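Local coordinates for streptokinase domain B (Streptococcus dysgalactiae subsp. equisimilis, PDB 1QQR), which probably contributes to the non-proteolytic activation of plasminogen by streptokinase, and so to fibrinolysis, at residues Leu50-Ala53 with Gln54-Leu57. Residues are numbered along the deposited sequence; the frame is centred on the assembly and turned at random.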
ATOM      1  N   LEU A  50      -2.684   5.452  -7.320  1.00 34.53           N
ATOM      2  CA  LEU A  50      -2.832   4.931  -8.681  1.00 37.79           C
ATOM      3  C   LEU A  50      -1.586   5.267  -9.486  1.00 35.25           C
ATOM      4  O   LEU A  50      -1.069   4.415 -10.212  1.00 37.04           O
ATOM      5  CB  LEU A  50      -4.043   5.537  -9.401  1.00 43.26           C
ATOM      6  CG  LEU A  50      -4.117   5.164 -10.899  1.00 44.51           C
ATOM      7  CD1 LEU A  50      -4.551   3.717 -11.082  1.00 40.19           C
ATOM      8  CD2 LEU A  50      -5.113   6.052 -11.575  1.00 52.14           C
ATOM      9  N   ALA A  51      -1.083   6.493  -9.349  1.00 30.86           N
ATOM     10  CA  ALA A  51       0.090   6.885 -10.115  1.00 34.80           C
ATOM     11  C   ALA A  51       1.251   5.986  -9.729  1.00 41.30           C
ATOM     12  O   ALA A  51       2.024   5.549 -10.586  1.00 45.18           O
ATOM     13  CB  ALA A  51       0.441   8.371  -9.879  1.00 29.32           C
ATOM     14  N   GLN A  52       1.370   5.710  -8.434  1.00 39.69           N
ATOM     15  CA  GLN A  52       2.427   4.838  -7.940  1.00 36.79           C
ATOM     16  C   GLN A  52       2.286   3.426  -8.514  1.00 33.55           C
ATOM     17  O   GLN A  52       3.248   2.833  -8.991  1.00 36.13           O
ATOM     18  CB  GLN A  52       2.370   4.748  -6.410  1.00 38.99           C
ATOM     19  CG  GLN A  52       3.321   5.657  -5.690  1.00 46.77           C
ATOM     20  CD  GLN A  52       4.745   5.500  -6.186  1.00 55.17           C
ATOM     21  OE1 GLN A  52       5.288   4.380  -6.274  1.00 46.73           O
ATOM     22  NE2 GLN A  52       5.361   6.625  -6.520  1.00 42.18           N
ATOM     23  N   ALA A  53       1.077   2.881  -8.452  1.00 30.00           N
ATOM     24  CA  ALA A  53       0.867   1.530  -8.938  1.00 27.76           C
ATOM     25  C   ALA A  53       1.127   1.443 -10.458  1.00 30.25           C
ATOM     26  O   ALA A  53       1.794   0.526 -10.927  1.00 32.40           O
ATOM     27  CB  ALA A  53      -0.564   1.067  -8.595  1.00 20.02           C
ATOM     28  N   GLN A  54       0.618   2.407 -11.217  1.00 31.08           N
ATOM     29  CA  GLN A  54       0.803   2.399 -12.661  1.00 29.80           C
ATOM     30  C   GLN A  54       2.295   2.431 -12.975  1.00 39.23           C
ATOM     31  O   GLN A  54       2.764   1.695 -13.834  1.00 39.26           O
ATOM     32  CB  GLN A  54       0.075   3.596 -13.306  1.00 35.59           C
ATOM     33  CG  GLN A  54       0.108   3.661 -14.858  1.00 34.47           C
ATOM     34  CD  GLN A  54      -0.430   2.379 -15.543  1.00 51.36           C
ATOM     35  OE1 GLN A  54      -1.611   2.029 -15.407  1.00 41.73           O
ATOM     36  NE2 GLN A  54       0.446   1.682 -16.281  1.00 40.09           N
ATOM     37  N   SER A  55       3.063   3.246 -12.261  1.00 38.47           N
ATOM     38  CA  SER A  55       4.484   3.302 -12.566  1.00 36.22           C
ATOM     39  C   SER A  55       5.174   1.986 -12.199  1.00 39.52           C
ATOM     40  O   SER A  55       6.045   1.505 -12.933  1.00 38.66           O
ATOM     41  CB  SER A  55       5.149   4.512 -11.882  1.00 38.91           C
ATOM     42  OG  SER A  55       5.682   4.213 -10.603  1.00 45.95           O
ATOM     43  N   ILE A  56       4.783   1.379 -11.084  1.00 38.99           N
ATOM     44  CA  ILE A  56       5.390   0.106 -10.713  1.00 37.56           C
ATOM     45  C   ILE A  56       5.011  -0.948 -11.755  1.00 40.84           C
ATOM     46  O   ILE A  56       5.846  -1.763 -12.157  1.00 38.53           O
ATOM     47  CB  ILE A  56       4.921  -0.337  -9.337  1.00 40.90           C
ATOM     48  CG1 ILE A  56       5.604   0.535  -8.280  1.00 39.35           C
ATOM     49  CG2 ILE A  56       5.198  -1.816  -9.142  1.00 37.81           C
ATOM     50  CD1 ILE A  56       5.177   0.259  -6.880  1.00 38.19           C
ATOM     51  N   LEU A  57       3.749  -0.910 -12.194  1.00 38.25           N
ATOM     52  CA  LEU A  57       3.239  -1.833 -13.204  1.00 39.91           C
ATOM     53  C   LEU A  57       4.040  -1.677 -14.504  1.00 39.27           C
ATOM     54  O   LEU A  57       4.375  -2.661 -15.148  1.00 39.70           O
ATOM     55  CB  LEU A  57       1.748  -1.567 -13.491  1.00 34.59           C
ATOM     56  CG  LEU A  57       1.139  -2.512 -14.542  1.00 39.12           C
ATOM     57  CD1 LEU A  57       1.224  -3.963 -14.026  1.00 32.85           C
ATOM     58  CD2 LEU A  57      -0.314  -2.137 -14.830  1.00 32.30           C
TER
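The flat carboxamide of Gln52 meets Ile56, one helical turn on, through its oxygen: OE1 lies 4.2 Å from Ile56 CD1, a loose van der Waals contact in which the two side chains run at a slant to each other. The same OE1 accepts a hydrogen bond from Lys33 NZ, so the polar end is engaged with strand 33-38 while the methyl stays beside it. The other amide, that of Gln54, is carried away from the preceding turn; CG stands anti to the backbone N (chi1 -176°), and a bend at chi2 brings OE1 to the backbone N of Ile66. A long amide suits both places, since it can reach from the helix flank to a donor on a strand.

Between the turns, the peptide carbonyls do the joining. Leu50 O receives Gln54 N at 2.8 Å, and Ala53 O receives Leu57 N at 2.7 Å, each almost head-on. Gln52 O takes Ile56 N at 3.0 Å from 20° outside its carbonyl plane. Ser55 OG lies 3.2 Å from Gln52 O, a possible but unsettled hydrogen bond; with its hydroxyl one carbon from the backbone, serine can turn back on its own helix. Ile56 CG1 rests 3.4 Å from Gln52 O, so a methylene lies beside that carbonyl oxygen as well.

Ala53 is small enough to let helix 46-60 settle closely against Tyr12 and Tyr124, while Leu57 and Ile56 offer branched bulk to Phe16, as befits a helix packed across a beta-sheet in the staphylokinase/streptokinase family. The chemistry thus divides the labour: main-chain bonds hold successive turns together, apolar side chains seat the helix on the sheet, and the two glutamine oxygens, each satisfied from a strand, tie its flanks to the sheet by polar bonds.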